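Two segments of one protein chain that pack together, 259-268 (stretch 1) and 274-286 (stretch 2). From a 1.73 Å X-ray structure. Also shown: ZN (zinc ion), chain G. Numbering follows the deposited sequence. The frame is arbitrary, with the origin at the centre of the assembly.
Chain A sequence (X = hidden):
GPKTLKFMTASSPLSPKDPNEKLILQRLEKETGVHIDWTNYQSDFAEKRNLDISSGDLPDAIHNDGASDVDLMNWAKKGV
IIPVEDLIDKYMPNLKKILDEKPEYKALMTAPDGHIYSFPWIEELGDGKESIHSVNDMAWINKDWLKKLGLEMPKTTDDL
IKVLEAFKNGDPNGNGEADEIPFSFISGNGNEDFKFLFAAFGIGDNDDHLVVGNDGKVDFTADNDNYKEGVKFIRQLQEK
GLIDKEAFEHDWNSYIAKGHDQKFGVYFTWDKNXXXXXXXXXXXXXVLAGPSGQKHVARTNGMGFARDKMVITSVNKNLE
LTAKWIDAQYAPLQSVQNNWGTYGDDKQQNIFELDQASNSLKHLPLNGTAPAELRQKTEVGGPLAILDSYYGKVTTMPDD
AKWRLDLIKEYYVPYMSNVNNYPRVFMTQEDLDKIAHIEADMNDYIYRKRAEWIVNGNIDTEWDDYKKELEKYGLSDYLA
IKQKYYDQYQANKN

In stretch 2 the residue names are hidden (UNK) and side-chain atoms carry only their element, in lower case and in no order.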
# COMPACT_ATOMS: atom_id res chain seq x y z
N GLY A 259 7.02 21.98 4.36
CA GLY A 259 6.02 21.93 3.28
C GLY A 259 4.86 22.90 3.45
O GLY A 259 4.45 23.56 2.50
N HIS A 260 4.31 22.94 4.67
CA HIS A 260 3.22 23.86 5.04
C HIS A 260 3.59 25.32 4.73
O HIS A 260 2.76 26.10 4.25
CB HIS A 260 2.89 23.68 6.53
CG HIS A 260 1.76 24.54 7.03
ND1 HIS A 260 1.75 25.09 8.29
CD2 HIS A 260 0.61 24.94 6.44
CE1 HIS A 260 0.64 25.78 8.46
NE2 HIS A 260 -0.06 25.72 7.35
N ASP A 261 4.87 25.67 4.93
CA ASP A 261 5.39 27.00 4.60
C ASP A 261 5.89 27.15 3.17
O ASP A 261 6.49 28.17 2.83
CB ASP A 261 6.47 27.40 5.61
CG ASP A 261 5.96 27.40 7.05
OD1 ASP A 261 4.76 27.70 7.25
OD2 ASP A 261 6.73 27.07 7.99
N GLN A 262 5.61 26.16 2.31
CA GLN A 262 5.92 26.18 0.89
C GLN A 262 7.39 26.49 0.59
O GLN A 262 7.70 27.29 -0.29
CB GLN A 262 4.96 27.10 0.13
CG GLN A 262 3.48 26.78 0.43
CD GLN A 262 2.50 27.25 -0.63
OE1 GLN A 262 2.88 27.85 -1.63
NE2 GLN A 262 1.21 26.98 -0.40
N LYS A 263 8.27 25.85 1.33
CA LYS A 263 9.72 26.05 1.15
C LYS A 263 10.35 25.15 0.08
O LYS A 263 11.50 25.36 -0.33
CB LYS A 263 10.42 25.86 2.49
CG LYS A 263 10.08 26.92 3.54
CD LYS A 263 10.76 28.25 3.23
CE LYS A 263 10.30 29.40 4.12
NZ LYS A 263 10.32 29.03 5.56
N PHE A 264 9.58 24.16 -0.39
CA PHE A 264 10.11 23.13 -1.28
C PHE A 264 9.91 23.51 -2.75
O PHE A 264 8.86 24.02 -3.14
CB PHE A 264 9.42 21.79 -1.02
CG PHE A 264 9.68 21.17 0.32
CD1 PHE A 264 10.89 21.30 0.99
CD2 PHE A 264 8.70 20.35 0.88
CE1 PHE A 264 11.10 20.64 2.17
CE2 PHE A 264 8.91 19.70 2.07
CZ PHE A 264 10.12 19.84 2.73
N GLY A 265 10.95 23.26 -3.56
CA GLY A 265 10.83 23.38 -4.99
C GLY A 265 10.21 22.12 -5.59
O GLY A 265 9.22 22.19 -6.33
N VAL A 266 10.87 20.99 -5.32
CA VAL A 266 10.43 19.67 -5.76
C VAL A 266 10.49 18.82 -4.52
O VAL A 266 11.47 18.87 -3.78
CB VAL A 266 11.33 19.08 -6.88
CG1 VAL A 266 10.99 17.60 -7.17
CG2 VAL A 266 11.22 19.92 -8.15
N TYR A 267 9.43 18.06 -4.24
CA TYR A 267 9.44 17.14 -3.11
C TYR A 267 8.58 15.91 -3.44
O TYR A 267 7.92 15.88 -4.47
CB TYR A 267 8.97 17.81 -1.79
CG TYR A 267 7.47 18.02 -1.71
CD1 TYR A 267 6.83 19.05 -2.41
CD2 TYR A 267 6.69 17.14 -0.99
CE1 TYR A 267 5.44 19.23 -2.32
CE2 TYR A 267 5.30 17.29 -0.92
CZ TYR A 267 4.68 18.32 -1.58
OH TYR A 267 3.30 18.40 -1.46
N PHE A 268 8.66 14.90 -2.59
CA PHE A 268 7.96 13.62 -2.79
C PHE A 268 6.97 13.34 -1.66
O PHE A 268 7.29 13.51 -0.49
CB PHE A 268 8.98 12.45 -2.88
CG PHE A 268 9.98 12.63 -3.96
CD1 PHE A 268 11.06 13.48 -3.78
CD2 PHE A 268 9.85 11.96 -5.18
CE1 PHE A 268 11.98 13.68 -4.79
CE2 PHE A 268 10.77 12.16 -6.19
CZ PHE A 268 11.85 13.01 -5.99
N UNK A 274 -1.32 16.45 2.06
CA UNK A 274 -0.77 16.18 3.37
C UNK A 274 0.52 16.95 3.68
O UNK A 274 1.02 16.83 4.80
c UNK A 274 -0.51 14.68 3.57
n UNK A 274 -2.87 14.20 3.87
o UNK A 274 -1.70 12.87 2.48
c UNK A 274 -1.75 13.83 3.27
N UNK A 275 1.09 17.65 2.72
CA UNK A 275 2.41 18.28 2.90
C UNK A 275 2.32 19.74 2.56
O UNK A 275 2.49 20.56 3.47
c UNK A 275 3.54 17.58 2.11
c UNK A 275 4.89 18.26 2.34
c UNK A 275 3.61 16.13 2.54
N UNK A 276 2.06 20.08 1.30
CA UNK A 276 1.97 21.48 0.89
C UNK A 276 0.54 22.05 0.92
O UNK A 276 0.36 23.26 0.81
o UNK A 276 2.09 20.81 -1.44
c UNK A 276 2.62 21.73 -0.46
c UNK A 276 4.15 21.58 -0.32
N UNK A 277 -0.46 21.18 1.07
CA UNK A 277 -1.85 21.60 1.26
C UNK A 277 -2.70 21.51 0.01
O UNK A 277 -2.25 21.07 -1.07
N UNK A 278 -3.95 21.92 0.17
CA UNK A 278 -4.95 21.85 -0.90
C UNK A 278 -4.97 23.17 -1.62
O UNK A 278 -5.78 24.05 -1.31
o UNK A 278 -6.68 22.44 0.69
c UNK A 278 -6.34 21.52 -0.34
N UNK A 279 -4.05 23.30 -2.57
CA UNK A 279 -3.88 24.52 -3.35
C UNK A 279 -3.25 24.20 -4.70
O UNK A 279 -2.80 23.06 -4.95
n UNK A 279 -1.42 24.80 -0.89
c UNK A 279 -3.02 25.52 -2.58
c UNK A 279 -1.67 24.92 -2.19
o UNK A 279 -0.90 24.55 -3.05
N UNK A 280 -3.17 25.20 -5.56
CA UNK A 280 -2.65 25.04 -6.89
C UNK A 280 -1.18 25.48 -7.03
O UNK A 280 -0.65 25.47 -8.11
o UNK A 280 -4.72 23.33 -8.79
c UNK A 280 -5.04 25.49 -7.77
c UNK A 280 -3.54 25.82 -7.86
o UNK A 280 -6.29 23.51 -7.25
c UNK A 280 -5.37 24.00 -7.95
N UNK A 281 -0.52 25.84 -5.93
CA UNK A 281 0.90 26.21 -6.01
C UNK A 281 1.81 25.03 -6.42
O UNK A 281 2.85 25.27 -7.03
o UNK A 281 0.60 27.86 -4.27
c UNK A 281 1.40 26.77 -4.67
N UNK A 282 1.38 23.79 -6.09
CA UNK A 282 2.12 22.56 -6.42
C UNK A 282 1.31 21.66 -7.36
O UNK A 282 0.05 21.59 -7.26
c UNK A 282 3.21 23.44 -3.41
c UNK A 282 5.88 22.77 -3.81
c UNK A 282 5.54 23.75 -2.88
o UNK A 282 6.52 24.40 -2.15
c UNK A 282 4.88 22.15 -4.55
c UNK A 282 4.20 24.08 -2.69
c UNK A 282 2.46 21.79 -5.15
c UNK A 282 3.53 22.47 -4.35
N UNK A 283 2.02 21.01 -8.28
CA UNK A 283 1.40 20.05 -9.18
C UNK A 283 2.38 18.90 -9.44
O UNK A 283 3.52 18.95 -8.99
c UNK A 283 1.05 20.73 -10.50
o UNK A 283 -0.72 20.80 -12.06
c UNK A 283 -0.18 20.14 -11.17
o UNK A 283 -0.61 19.02 -10.83
N UNK A 284 1.92 17.90 -10.17
CA UNK A 284 2.70 16.71 -10.51
C UNK A 284 3.88 17.08 -11.42
O UNK A 284 3.72 17.80 -12.41
c UNK A 284 1.86 15.64 -11.23
c UNK A 284 0.58 15.30 -10.46
c UNK A 284 2.70 14.39 -11.44
N UNK A 285 5.06 16.63 -11.03
CA UNK A 285 6.23 16.75 -11.88
C UNK A 285 6.07 15.65 -12.94
O UNK A 285 6.06 14.46 -12.57
c UNK A 285 7.51 16.51 -11.07
c UNK A 285 8.83 16.60 -11.85
c UNK A 285 9.07 18.02 -12.32
c UNK A 285 10.01 16.14 -11.04
N UNK A 286 5.93 16.01 -14.21
CA UNK A 286 5.81 14.93 -15.20
C UNK A 286 7.03 14.02 -15.27
O UNK A 286 8.14 14.40 -14.85
c UNK A 286 5.65 15.67 -16.53
c UNK A 286 5.99 17.34 -14.85
c UNK A 286 5.38 17.10 -16.17
ZN ZN G . 3.92 26.50 8.60
O HOH W 1 0.59 25.42 2.72
O HOH W 2 5.08 24.81 9.74

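Position 274 has two side-chain carbons, the second carrying one oxygen and one nitrogen, an amide that points away from stretch 1 and makes no contact: Asn274.

Position 275 has one carbon carrying two more, all carbon and branched at the first, with one branch carbon 3.4 Å from Tyr267 CE2: this is Val275, and that branch is CG1. Phe264 CE2 is 4.3 Å from the same CG1. An ideal CB on Gly259 would fall 2.5 Å from Val275 CG1, a clash, so the bare glycine leaves this methyl its room.

Position 276 has one carbon bearing an oxygen, 2.7 Å from Tyr267 OH, and a carbon, 3.5 Å from Gly259 O: Thr276. The oxygen is OG1, which accepts a hydrogen bond from Tyr267 OH, and the outer carbon is CG2.

Position 277 has no side-chain atoms and no contact with stretch 1: Gly277. Its phi of 101° and psi of -178° would jam a CB against the preceding carbonyl oxygen.

Position 278, one carbon then one oxygen, out of reach of stretch 1, is Ser278.

Position 279 again has two carbons, the second with one oxygen and one nitrogen, and the nitrogen lies 3.5 Å from Gln262 NE2: Asn279. That nitrogen, ND2, and Gln262 NE2 are both donors, so no bond forms between them. Asn279 ND2 instead donates to Thr276 O at 2.9 Å, bracing the turn.

Position 280 has three carbons, the third with two oxygens, an exposed carboxylate without contact: Glu280.

Position 281 is one carbon and one oxygen, the oxygen 3.5 Å from Gln262 OE1: Ser281. Its OG is hydrogen-bonded elsewhere in the structure.

Position 282 has one carbon, then a six-carbon ring bearing an oxygen 2.6 Å from Phe264 O; the edge of Tyr267 meets the ring's face in an offset arrangement, with planes at 81° and centroids 5.5 Å apart. This is Tyr282, and its OH donates to Phe264 O.

Position 283 has two carbons, the second with two oxygens, and stretch 1 is out of reach: Asp283. Asp283 OD1 accepts a hydrogen bond from the backbone N of position 284 at 2.8 Å.

Position 284, one carbon carrying two, buried but not against stretch 1, is Val284.

Position 285 has four carbons forked at the second, one terminal carbon 4.3 Å from Val266 CG1: Leu285, that carbon being CD2.

Position 286 has three carbons closing onto the backbone nitrogen, without contact: Pro286.

The contact buries 568 Å², counting both sides. Two tyrosines, one from each stretch, pack together while each hydroxyl donates across the interface. Val275 fills the space beside Gly259, Phe264 and Tyr267. Water 1 donates to His260 O (2.7 Å) and Thr276 O (2.9 Å), linking two backbone carbonyls.

Stretch 2 274-286: NVTGSNESYDVLP
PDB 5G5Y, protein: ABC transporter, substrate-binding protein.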